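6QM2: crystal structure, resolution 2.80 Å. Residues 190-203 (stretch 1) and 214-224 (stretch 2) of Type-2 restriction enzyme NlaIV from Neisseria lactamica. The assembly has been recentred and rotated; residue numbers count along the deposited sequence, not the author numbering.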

# COMPACT_ATOMS: atom_id res chain seq x y z
N CYS A 190 21.06 -9.68 27.66
CA CYS A 190 20.61 -11.06 27.73
C CYS A 190 19.08 -11.16 27.81
O CYS A 190 18.39 -10.16 28.04
CB CYS A 190 21.21 -11.72 28.96
SG CYS A 190 20.68 -10.94 30.50
N LEU A 191 18.59 -12.38 27.64
CA LEU A 191 17.16 -12.69 27.76
C LEU A 191 16.56 -12.26 29.10
O LEU A 191 15.47 -11.70 29.13
CB LEU A 191 16.93 -14.19 27.55
CG LEU A 191 15.53 -14.75 27.79
CD1 LEU A 191 14.52 -14.04 26.90
CD2 LEU A 191 15.51 -16.24 27.53
N GLU A 192 17.27 -12.52 30.19
CA GLU A 192 16.74 -12.26 31.54
C GLU A 192 16.41 -10.78 31.74
O GLU A 192 15.38 -10.44 32.32
CB GLU A 192 17.71 -12.73 32.64
CG GLU A 192 17.82 -14.25 32.81
CD GLU A 192 18.80 -14.93 31.86
OE1 GLU A 192 19.45 -14.24 31.04
OE2 GLU A 192 18.93 -16.18 31.94
N ASP A 193 17.29 -9.90 31.24
CA ASP A 193 17.10 -8.45 31.34
C ASP A 193 15.91 -7.97 30.51
O ASP A 193 15.10 -7.18 31.00
CB ASP A 193 18.37 -7.70 30.91
CG ASP A 193 19.54 -7.89 31.88
OD1 ASP A 193 19.39 -8.56 32.93
OD2 ASP A 193 20.64 -7.36 31.60
N PHE A 194 15.80 -8.45 29.27
CA PHE A 194 14.62 -8.20 28.42
C PHE A 194 13.33 -8.57 29.15
O PHE A 194 12.39 -7.78 29.20
CB PHE A 194 14.74 -8.97 27.09
CG PHE A 194 13.50 -8.91 26.22
CD1 PHE A 194 13.28 -7.84 25.38
CD2 PHE A 194 12.57 -9.94 26.24
CE1 PHE A 194 12.15 -7.78 24.57
CE2 PHE A 194 11.43 -9.89 25.44
CZ PHE A 194 11.23 -8.81 24.60
N VAL A 195 13.29 -9.77 29.72
CA VAL A 195 12.11 -10.25 30.43
C VAL A 195 11.85 -9.40 31.67
O VAL A 195 10.69 -9.11 31.98
CB VAL A 195 12.23 -11.76 30.80
CG1 VAL A 195 11.07 -12.21 31.69
CG2 VAL A 195 12.29 -12.62 29.54
N SER A 196 12.92 -9.00 32.37
CA SER A 196 12.80 -8.09 33.51
C SER A 196 12.14 -6.77 33.12
O SER A 196 11.31 -6.24 33.86
CB SER A 196 14.16 -7.80 34.15
OG SER A 196 14.03 -6.90 35.24
N ALA A 197 12.52 -6.25 31.95
CA ALA A 197 11.89 -5.05 31.39
C ALA A 197 10.41 -5.28 31.11
O ALA A 197 9.58 -4.45 31.48
CB ALA A 197 12.61 -4.60 30.12
N ILE A 198 10.09 -6.42 30.49
CA ILE A 198 8.69 -6.79 30.21
C ILE A 198 7.90 -6.84 31.52
O ILE A 198 6.83 -6.25 31.61
CB ILE A 198 8.54 -8.15 29.47
CG1 ILE A 198 9.20 -8.13 28.08
CG2 ILE A 198 7.07 -8.55 29.34
CD1 ILE A 198 8.53 -7.25 27.04
N GLU A 199 8.45 -7.53 32.52
CA GLU A 199 7.79 -7.66 33.83
C GLU A 199 7.39 -6.31 34.40
O GLU A 199 6.25 -6.12 34.82
CB GLU A 199 8.69 -8.38 34.84
CG GLU A 199 8.01 -8.70 36.17
CD GLU A 199 8.99 -9.00 37.30
OE1 GLU A 199 10.13 -9.44 37.02
OE2 GLU A 199 8.59 -8.80 38.47
N GLU A 200 8.33 -5.37 34.41
CA GLU A 200 8.08 -4.06 35.00
C GLU A 200 7.12 -3.25 34.14
O GLU A 200 6.20 -2.62 34.67
CB GLU A 200 9.40 -3.29 35.22
CG GLU A 200 9.27 -2.03 36.07
CD GLU A 200 8.61 -2.28 37.42
OE1 GLU A 200 8.84 -3.35 38.02
OE2 GLU A 200 7.86 -1.39 37.88
N THR A 201 7.31 -3.29 32.83
CA THR A 201 6.40 -2.65 31.88
C THR A 201 4.94 -3.09 32.08
O THR A 201 4.03 -2.28 31.92
CB THR A 201 6.81 -2.93 30.41
OG1 THR A 201 8.18 -2.60 30.23
CG2 THR A 201 5.98 -2.10 29.44
N VAL A 202 4.74 -4.36 32.45
CA VAL A 202 3.40 -4.86 32.75
C VAL A 202 2.76 -4.02 33.87
O VAL A 202 1.60 -3.64 33.76
CB VAL A 202 3.40 -6.38 33.13
CG1 VAL A 202 2.07 -6.82 33.71
CG2 VAL A 202 3.72 -7.24 31.91
N TYR A 203 3.52 -3.75 34.92
CA TYR A 203 3.04 -2.93 36.04
C TYR A 203 2.91 -1.45 35.69
O TYR A 203 1.93 -0.80 36.09
CB TYR A 203 3.96 -3.09 37.26
CG TYR A 203 3.54 -2.24 38.44
CD1 TYR A 203 2.31 -2.44 39.06
CD2 TYR A 203 4.37 -1.23 38.93
CE1 TYR A 203 1.92 -1.66 40.14
CE2 TYR A 203 3.99 -0.45 40.01
CZ TYR A 203 2.76 -0.67 40.61
OH TYR A 203 2.38 0.10 41.68
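Stretch 2 214-224: LWKRKFEEAYK

How does stretch 2 lie on stretch 1? Stretch 2 is helical for almost its whole length and continues as helix beyond Lys224; it runs roughly antiparallel to the helix of stretch 1: the N-to-C directions differ by 144°, and the axes approach to 10.7 Å. The backbones are nearest at Glu199 and Lys216, whose CA atoms are 6.7 Å apart.

What does Trp215 (chi1 t, chi2 96°) rest on? Its side chain fits as a knob among Val195, Ile198, Glu199 and Val202. Over one ring face lie Glu199 CA, 4.3 Å from the centroid of the six-membered ring, and Val202 CG2, 4.0 Å from that of the five-membered ring. Val195 CG1 meets the ring edge at CZ3 of Trp215, 3.8 Å away, and Ile198 CG2 lies 3.8 Å from Trp215 CZ2.

Where do polar groups enter? Lys216, extended through chi3 with chi4 p, packs its CB 3.6 Å from Glu199 OE2, while its NZ reaches along its own helix to Glu220 OE2 in a 3.0 Å salt bridge. A water lies 2.9 Å from Glu199 OE2 and accepts from Lys216 N (3.3 Å), bridging the helices, which share no direct hydrogen bond.

What follows toward the C-terminus? Phe219 (chi1 t) turns a ring face to Val195, with CG1 of Val195 3.7 Å from Phe219 CE2. One turn on, Tyr223 (chi1 t) brings its OH 4.2 Å from Leu191 CD2.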

# COMPACT_ATOMS: atom_id res chain seq x y z
N LEU A 214 1.35 -11.37 39.98
CA LEU A 214 1.80 -12.75 39.89
C LEU A 214 2.84 -12.99 38.78
O LEU A 214 3.49 -14.04 38.77
CB LEU A 214 0.59 -13.69 39.70
CG LEU A 214 -0.62 -13.50 40.63
CD1 LEU A 214 -1.70 -14.54 40.34
CD2 LEU A 214 -0.21 -13.54 42.10
N TRP A 215 3.01 -12.01 37.89
CA TRP A 215 3.73 -12.17 36.61
C TRP A 215 5.09 -12.88 36.67
O TRP A 215 5.37 -13.76 35.86
CB TRP A 215 3.90 -10.81 35.90
CG TRP A 215 4.06 -10.93 34.41
CD1 TRP A 215 3.07 -10.81 33.48
CD2 TRP A 215 5.26 -11.22 33.68
NE1 TRP A 215 3.57 -11.00 32.22
CE2 TRP A 215 4.91 -11.26 32.31
CE3 TRP A 215 6.59 -11.45 34.05
CZ2 TRP A 215 5.85 -11.52 31.31
CZ3 TRP A 215 7.53 -11.71 33.05
CH2 TRP A 215 7.15 -11.74 31.69
N LYS A 216 5.94 -12.48 37.63
CA LYS A 216 7.30 -13.03 37.75
C LYS A 216 7.28 -14.53 38.04
O LYS A 216 7.94 -15.31 37.35
CB LYS A 216 8.08 -12.30 38.85
CG LYS A 216 9.55 -12.69 38.98
CD LYS A 216 10.16 -12.09 40.25
CE LYS A 216 11.34 -12.91 40.76
NZ LYS A 216 12.43 -13.00 39.75
N ARG A 217 6.52 -14.91 39.07
CA ARG A 217 6.39 -16.31 39.48
C ARG A 217 5.78 -17.14 38.34
O ARG A 217 6.35 -18.14 37.93
CB ARG A 217 5.54 -16.42 40.76
CG ARG A 217 5.53 -17.80 41.42
CD ARG A 217 4.59 -17.85 42.63
NE ARG A 217 3.21 -17.49 42.29
CZ ARG A 217 2.31 -18.29 41.70
NH1 ARG A 217 2.61 -19.55 41.36
NH2 ARG A 217 1.08 -17.83 41.44
N LYS A 218 4.64 -16.68 37.82
CA LYS A 218 3.96 -17.36 36.72
C LYS A 218 4.86 -17.60 35.51
O LYS A 218 4.76 -18.64 34.86
CB LYS A 218 2.71 -16.59 36.28
CG LYS A 218 1.58 -16.60 37.30
CD LYS A 218 0.25 -16.18 36.71
CE LYS A 218 -0.33 -17.26 35.81
NZ LYS A 218 -1.79 -17.08 35.61
N PHE A 219 5.72 -16.63 35.20
CA PHE A 219 6.67 -16.77 34.10
C PHE A 219 7.78 -17.78 34.41
O PHE A 219 8.11 -18.61 33.56
CB PHE A 219 7.32 -15.43 33.72
CG PHE A 219 8.35 -15.57 32.64
CD1 PHE A 219 7.98 -15.64 31.31
CD2 PHE A 219 9.70 -15.71 32.97
CE1 PHE A 219 8.93 -15.81 30.31
CE2 PHE A 219 10.66 -15.89 31.98
CZ PHE A 219 10.28 -15.94 30.65
N GLU A 220 8.36 -17.69 35.61
CA GLU A 220 9.48 -18.56 35.99
C GLU A 220 9.08 -20.04 36.08
O GLU A 220 9.87 -20.92 35.73
CB GLU A 220 10.14 -18.09 37.30
CG GLU A 220 11.00 -16.85 37.12
CD GLU A 220 11.68 -16.38 38.40
OE1 GLU A 220 11.21 -16.73 39.51
OE2 GLU A 220 12.69 -15.65 38.30
N GLU A 221 7.85 -20.30 36.54
CA GLU A 221 7.29 -21.66 36.54
C GLU A 221 7.04 -22.18 35.12
O GLU A 221 7.33 -23.34 34.82
CB GLU A 221 5.98 -21.71 37.34
CG GLU A 221 6.20 -21.59 38.84
CD GLU A 221 4.91 -21.45 39.62
OE1 GLU A 221 5.00 -21.17 40.84
OE2 GLU A 221 3.81 -21.62 39.04
N ALA A 222 6.50 -21.31 34.27
CA ALA A 222 6.26 -21.64 32.87
C ALA A 222 7.56 -21.88 32.11
O ALA A 222 7.62 -22.77 31.27
CB ALA A 222 5.46 -20.55 32.20
N TYR A 223 8.59 -21.09 32.39
CA TYR A 223 9.90 -21.32 31.77
C TYR A 223 10.46 -22.68 32.21
O TYR A 223 11.03 -23.41 31.39
CB TYR A 223 10.90 -20.21 32.10
CG TYR A 223 12.10 -20.22 31.18
CD1 TYR A 223 12.07 -19.55 29.95
CD2 TYR A 223 13.27 -20.90 31.52
CE1 TYR A 223 13.16 -19.56 29.10
CE2 TYR A 223 14.37 -20.91 30.68
CZ TYR A 223 14.31 -20.24 29.47
OH TYR A 223 15.41 -20.26 28.62
N LYS A 224 10.25 -23.02 33.48
CA LYS A 224 10.72 -24.28 34.04
C LYS A 224 10.06 -25.48 33.36
O LYS A 224 10.75 -26.42 32.97
CB LYS A 224 10.53 -24.34 35.56
CG LYS A 224 11.36 -25.43 36.23
CD LYS A 224 11.11 -25.49 37.72
CE LYS A 224 11.72 -26.75 38.32
NZ LYS A 224 11.47 -26.84 39.79
O HOH W 1 5.79 -9.54 39.02